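Local atomic coordinates of predicted metal-dependent phosphohydrolase (Magnetospirillum magnetotacticum MS-1, PDB entry 3KH1), a protein that probably acts as a metal-dependent phosphohydrolase of the HD-domain family, possibly removing the 5' phosphate from deoxyribonucleoside monophosphates. Residues Phe53-Tyr58 and Lys179-Tyr184; Gln144-Asn149 and Gly155-His160. All coordinates share one frame; numbering follows the deposited sequence.

Contact 1. Residues Phe53-Tyr58 and Lys179-Tyr184; sequences FLLAEY and KRLGAY
Tyr-58 meets helix 179-195 through two neighbouring side chains, Arg-180 and Leu-181, by van der Waals contact alone. Its CD1 lies 3.9 Å from Arg-180 CG, and in the conformer given the arginine runs alongside the phenol in the same direction. Leu-181 crosses the tyrosine at about a right angle: its CG is 4.1 Å from Tyr-58 CB, and its CD2 approaches the ring obliquely. Glu-57 CG sits 3.4 Å above the plane of the Tyr-58 ring, over its centre. With CG beside the backbone N and anti to the carbonyl carbon (chi1 -55°), the phenol is set against Arg-180. Deeper in, Leu-55 CD1 comes within 4.4 Å of Leu-181 CD1, and both leucines also pack on Leu-140. In this mainly helical HD-domain fold, the contact joins the turn that follows helix 41-54 to the first turn of the last helix. Ser-178 OG ties the two backbones, bonding to both Tyr-58 O and Leu-181 N. Tyr-58 OH is hydrogen-bonded to Gln-13 OE1 of the second subunit. With the phenol cut back to an alanine, Arg-180 CG and Leu-181 CD2 would probably lose their neighbour, and Gln-13 its partner across the subunit boundary.

Contact 2. Residues Gln144-Asn149 and Gly155-His160; sequences QPLLHN and GTWKPH
Asn-149 lays its side-chain amide flat on the indole of Trp-157, the two planes only 8° apart, in an amide-on-ring stack that fastens the loop 155-160 back onto helix 132-151 of the HD domain. Asn-149 CG stands 3.3 Å above the indole plane, over its centre. Its CB occupies the same face, 3.3 Å from the centroid of the six-membered ring and almost exactly on the ring normal, a CH-pi contact. ND2 extends over the pyrrole part, where its 3.2 Å approach to Trp-157 NE1 is stacking between two donors and not a bond. The amide reaches this position with an unusual first torsion in Asn-149 (chi1 -108°), away from the staggered values.

The same turn of the amide presents OD1 to the loop backbone. Trp-157 N donates to Asn-149 OD1 at 2.9 Å with an N-H...O angle of 160°, and Thr-156 N reaches that oxygen at 3.0 Å; the two donors come from opposite faces of the amide plane. One buried oxygen thus grips two successive peptide N-H groups. The hydroxyl of Thr-156 turns to Gln-29 O, and the Thr-156 side chain lies about 4 Å from a bound calcium ion, which places this turn next to that ion. Val-167 of helix 164-177 and Ala-192 of helix 179-195 also pack on the indole. Leu-146 crosses the tryptophan nearly perpendicularly and meets it in the ring plane, with CD2 3.9 Å from the edge carbon Trp-157 CZ2.

Contact 2 falls within the 120 residues that separate the two segments of contact 1, so the chain order is 53-58, 144-149, 155-160, 179-184. Their centres lie about 20 Å apart within one HD domain. Contact 1 is a long-range closure between the end of helix 41-54 and the start of helix 179-195, whereas contact 2 is a local return of the chain after helix 132-151. Helices 132-151 and 179-195 connect them directly: Tyr-184 CE1 packs on Leu-147 CD2 at 3.9 Å. Both contacts touch the second subunit, and in contact 2 the Thr-156 side chain also lies close to the bound calcium ion.

Contact 1. Residues Phe53-Tyr58 and Lys179-Tyr184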
loop_
_atom_site.group_PDB
_atom_site.type_symbol
_atom_site.label_atom_id
_atom_site.label_comp_id
_atom_site.label_asym_id
_atom_site.label_seq_id
_atom_site.Cartn_x
_atom_site.Cartn_y
_atom_site.Cartn_z
ATOM N N PHE A 53 -5.510 10.124 -0.541
ATOM C CA PHE A 53 -6.830 10.286 0.011
ATOM C C PHE A 53 -6.856 11.374 1.075
ATOM O O PHE A 53 -7.741 12.205 1.102
ATOM C CB PHE A 53 -7.339 8.949 0.575
ATOM C CG PHE A 53 -7.716 7.966 -0.473
ATOM C CD1 PHE A 53 -8.808 8.197 -1.307
ATOM C CD2 PHE A 53 -6.989 6.814 -0.628
ATOM C CE1 PHE A 53 -9.144 7.278 -2.270
ATOM C CE2 PHE A 53 -7.335 5.842 -1.583
ATOM C CZ PHE A 53 -8.397 6.070 -2.425
ATOM N N LEU A 54 -5.878 11.392 1.965
ATOM C CA LEU A 54 -5.845 12.365 3.055
ATOM C C LEU A 54 -5.699 13.805 2.573
ATOM O O LEU A 54 -6.264 14.715 3.160
ATOM C CB LEU A 54 -4.690 12.057 4.004
ATOM C CG LEU A 54 -4.753 10.793 4.840
ATOM C CD1 LEU A 54 -3.382 10.423 5.449
ATOM C CD2 LEU A 54 -5.831 10.847 5.933
ATOM N N LEU A 55 -4.944 13.961 1.493
ATOM C CA LEU A 55 -4.536 15.286 0.993
ATOM C C LEU A 55 -5.288 15.658 -0.277
ATOM O O LEU A 55 -4.908 16.593 -0.970
ATOM C CB LEU A 55 -3.012 15.309 0.777
ATOM C CG LEU A 55 -2.178 15.092 2.060
ATOM C CD1 LEU A 55 -0.705 15.080 1.726
ATOM C CD2 LEU A 55 -2.475 16.161 3.156
ATOM N N ALA A 56 -6.382 14.953 -0.545
ATOM C CA ALA A 56 -7.178 15.120 -1.782
ATOM C C ALA A 56 -7.597 16.565 -2.003
ATOM O O ALA A 56 -7.689 17.027 -3.129
ATOM C CB ALA A 56 -8.454 14.229 -1.731
ATOM N N GLU A 57 -7.871 17.282 -0.920
ATOM C CA GLU A 57 -8.425 18.636 -1.065
ATOM C C GLU A 57 -7.435 19.614 -1.718
ATOM O O GLU A 57 -7.816 20.697 -2.196
ATOM C CB GLU A 57 -8.858 19.211 0.281
ATOM C CG GLU A 57 -7.689 19.647 1.190
ATOM C CD GLU A 57 -8.144 19.837 2.620
ATOM O OE1 GLU A 57 -8.271 18.788 3.295
ATOM O OE2 GLU A 57 -8.466 20.975 3.036
ATOM N N TYR A 58 -6.149 19.230 -1.710
ATOM C CA TYR A 58 -5.082 20.070 -2.276
ATOM C C TYR A 58 -4.862 19.811 -3.797
ATOM O O TYR A 58 -4.052 20.532 -4.388
ATOM C CB TYR A 58 -3.778 19.921 -1.453
ATOM C CG TYR A 58 -4.020 20.222 0.021
ATOM C CD1 TYR A 58 -4.353 21.516 0.463
ATOM C CD2 TYR A 58 -4.009 19.211 0.969
ATOM C CE1 TYR A 58 -4.647 21.786 1.786
ATOM C CE2 TYR A 58 -4.324 19.475 2.308
ATOM C CZ TYR A 58 -4.614 20.755 2.701
ATOM O OH TYR A 58 -4.928 21.074 3.979
ATOM N N LYS A 179 0.024 23.792 -5.411
ATOM C CA LYS A 179 0.721 24.961 -4.947
ATOM C C LYS A 179 0.842 24.981 -3.413
ATOM O O LYS A 179 1.883 25.345 -2.876
ATOM C CB LYS A 179 0.066 26.259 -5.462
ATOM C CG LYS A 179 0.244 26.475 -6.958
ATOM C CD LYS A 179 -0.224 27.877 -7.390
ATOM N N ARG A 180 -0.207 24.560 -2.711
ATOM C CA ARG A 180 -0.180 24.562 -1.252
ATOM C C ARG A 180 0.856 23.533 -0.727
ATOM O O ARG A 180 1.613 23.812 0.213
ATOM C CB ARG A 180 -1.579 24.277 -0.707
ATOM C CG ARG A 180 -1.746 24.416 0.801
ATOM C CD ARG A 180 -1.915 25.878 1.298
ATOM N NE ARG A 180 -1.532 26.011 2.712
ATOM C CZ ARG A 180 -0.289 25.842 3.187
ATOM N NH1 ARG A 180 0.737 25.551 2.372
ATOM N NH2 ARG A 180 -0.063 25.975 4.494
ATOM N N LEU A 181 0.878 22.330 -1.303
ATOM C CA LEU A 181 1.874 21.346 -0.876
ATOM C C LEU A 181 3.278 21.779 -1.288
ATOM O O LEU A 181 4.240 21.519 -0.549
ATOM C CB LEU A 181 1.528 19.934 -1.351
ATOM C CG LEU A 181 0.208 19.335 -0.869
ATOM C CD1 LEU A 181 0.074 17.960 -1.509
ATOM C CD2 LEU A 181 0.061 19.306 0.670
ATOM N N GLY A 182 3.419 22.442 -2.441
ATOM C CA GLY A 182 4.710 22.972 -2.801
ATOM C C GLY A 182 5.236 24.004 -1.824
ATOM O O GLY A 182 6.408 23.999 -1.474
ATOM N N ALA A 183 4.373 24.909 -1.390
ATOM C CA ALA A 183 4.728 25.910 -0.391
ATOM C C ALA A 183 5.119 25.263 0.924
ATOM O O ALA A 183 6.107 25.666 1.550
ATOM C CB ALA A 183 3.541 26.921 -0.207
ATOM N N TYR A 184 4.381 24.212 1.326
ATOM C CA TYR A 184 4.748 23.467 2.528
ATOM C C TYR A 184 6.123 22.889 2.411
ATOM O O TYR A 184 6.963 23.007 3.307
ATOM C CB TYR A 184 3.705 22.406 2.836
ATOM C CG TYR A 184 3.984 21.647 4.091
ATOM C CD1 TYR A 184 4.751 20.494 4.078
ATOM C CD2 TYR A 184 3.511 22.101 5.317
ATOM C CE1 TYR A 184 5.064 19.843 5.261
ATOM C CE2 TYR A 184 3.773 21.387 6.481
ATOM C CZ TYR A 184 4.559 20.273 6.444
ATOM O OH TYR A 184 4.835 19.579 7.602
#

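Contact 2. Residues Gln144-Asn149 and Gly155-His160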
loop_
_atom_site.group_PDB
_atom_site.type_symbol
_atom_site.label_atom_id
_atom_site.label_comp_id
_atom_site.label_asym_id
_atom_site.label_seq_id
_atom_site.Cartn_x
_atom_site.Cartn_y
_atom_site.Cartn_z
ATOM N N GLN A 144 6.790 13.020 0.168
ATOM C CA GLN A 144 6.992 12.100 1.278
ATOM C C GLN A 144 8.465 11.921 1.719
ATOM O O GLN A 144 8.742 11.921 2.939
ATOM C CB GLN A 144 6.269 10.779 1.030
ATOM C CG GLN A 144 6.329 9.735 2.161
ATOM C CD GLN A 144 7.430 8.730 2.005
ATOM O OE1 GLN A 144 8.355 8.879 1.182
ATOM N NE2 GLN A 144 7.291 7.610 2.754
ATOM N N PRO A 145 9.416 11.794 0.784
ATOM C CA PRO A 145 10.796 11.653 1.229
ATOM C C PRO A 145 11.315 12.895 1.948
ATOM O O PRO A 145 12.221 12.794 2.769
ATOM C CB PRO A 145 11.590 11.334 -0.042
ATOM C CG PRO A 145 10.570 10.931 -0.985
ATOM C CD PRO A 145 9.268 11.486 -0.649
ATOM N N LEU A 146 10.813 14.062 1.582
ATOM C CA LEU A 146 11.160 15.304 2.293
ATOM C C LEU A 146 10.696 15.257 3.737
ATOM O O LEU A 146 11.440 15.596 4.678
ATOM C CB LEU A 146 10.607 16.531 1.582
ATOM C CG LEU A 146 11.007 16.706 0.125
ATOM C CD1 LEU A 146 10.340 17.984 -0.456
ATOM C CD2 LEU A 146 12.498 16.712 -0.095
ATOM N N LEU A 147 9.461 14.793 3.919
ATOM C CA LEU A 147 8.935 14.569 5.265
ATOM C C LEU A 147 9.835 13.660 6.058
ATOM O O LEU A 147 10.148 13.929 7.234
ATOM C CB LEU A 147 7.521 13.989 5.208
ATOM C CG LEU A 147 6.409 14.810 4.530
ATOM C CD1 LEU A 147 5.084 14.051 4.529
ATOM C CD2 LEU A 147 6.194 16.129 5.189
ATOM N N HIS A 148 10.262 12.577 5.435
ATOM C CA HIS A 148 11.096 11.597 6.163
ATOM C C HIS A 148 12.495 12.120 6.447
ATOM O O HIS A 148 12.992 11.945 7.562
ATOM C CB HIS A 148 11.161 10.289 5.395
ATOM C CG HIS A 148 9.961 9.424 5.611
ATOM N ND1 HIS A 148 10.073 8.137 6.034
ATOM C CD2 HIS A 148 8.624 9.679 5.502
ATOM C CE1 HIS A 148 8.859 7.638 6.207
ATOM N NE2 HIS A 148 7.956 8.550 5.903
ATOM N N ASN A 149 13.103 12.848 5.505
ATOM C CA ASN A 149 14.397 13.406 5.745
ATOM C C ASN A 149 14.332 14.426 6.872
ATOM O O ASN A 149 15.249 14.548 7.684
ATOM C CB ASN A 149 14.966 14.053 4.471
ATOM C CG ASN A 149 16.084 13.282 3.856
ATOM O OD1 ASN A 149 17.065 12.932 4.504
ATOM N ND2 ASN A 149 15.987 13.103 2.548
ATOM N N GLY A 155 18.685 12.123 7.407
ATOM C CA GLY A 155 19.198 10.775 7.484
ATOM C C GLY A 155 19.503 10.140 6.148
ATOM O O GLY A 155 20.275 9.172 6.077
ATOM N N THR A 156 18.927 10.673 5.084
ATOM C CA THR A 156 19.279 10.323 3.707
ATOM C C THR A 156 20.064 11.431 3.011
ATOM O O THR A 156 21.072 11.152 2.364
ATOM C CB THR A 156 18.031 9.871 2.932
ATOM O OG1 THR A 156 17.369 8.823 3.688
ATOM C CG2 THR A 156 18.420 9.360 1.537
ATOM N N TRP A 157 19.689 12.682 3.246
ATOM C CA TRP A 157 20.398 13.797 2.640
ATOM C C TRP A 157 21.889 13.802 2.947
ATOM O O TRP A 157 22.737 13.911 2.049
ATOM C CB TRP A 157 19.843 15.121 3.127
ATOM C CG TRP A 157 18.509 15.526 2.541
ATOM C CD1 TRP A 157 18.032 15.281 1.289
ATOM C CD2 TRP A 157 17.484 16.271 3.213
ATOM N NE1 TRP A 157 16.782 15.834 1.140
ATOM C CE2 TRP A 157 16.420 16.445 2.304
ATOM C CE3 TRP A 157 17.351 16.803 4.497
ATOM C CZ2 TRP A 157 15.237 17.128 2.648
ATOM C CZ3 TRP A 157 16.174 17.441 4.850
ATOM C CH2 TRP A 157 15.149 17.629 3.909
ATOM N N LYS A 158 22.269 13.755 4.218
ATOM C CA LYS A 158 23.673 13.955 4.586
ATOM C C LYS A 158 24.613 12.851 4.088
ATOM O O LYS A 158 25.636 13.128 3.491
ATOM C CB LYS A 158 23.817 14.214 6.095
ATOM C CG LYS A 158 23.267 15.557 6.531
ATOM C CD LYS A 158 23.050 15.668 8.027
ATOM C CE LYS A 158 24.317 15.584 8.836
ATOM N NZ LYS A 158 24.008 15.695 10.321
ATOM N N PRO A 159 24.249 11.578 4.296
ATOM C CA PRO A 159 25.164 10.545 3.821
ATOM C C PRO A 159 25.323 10.512 2.324
ATOM O O PRO A 159 26.348 10.099 1.830
ATOM C CB PRO A 159 24.536 9.246 4.349
ATOM C CG PRO A 159 23.800 9.706 5.565
ATOM C CD PRO A 159 23.197 11.009 5.160
ATOM N N HIS A 160 24.323 11.003 1.620
ATOM C CA HIS A 160 24.377 11.029 0.176
ATOM C C HIS A 160 24.837 12.371 -0.402
ATOM O O HIS A 160 24.881 12.482 -1.632
ATOM C CB HIS A 160 23.031 10.683 -0.420
ATOM C CG HIS A 160 22.654 9.252 -0.246
ATOM N ND1 HIS A 160 23.021 8.263 -1.156
ATOM C CD2 HIS A 160 22.017 8.619 0.773
ATOM C CE1 HIS A 160 22.567 7.097 -0.715
ATOM N NE2 HIS A 160 21.971 7.278 0.450
#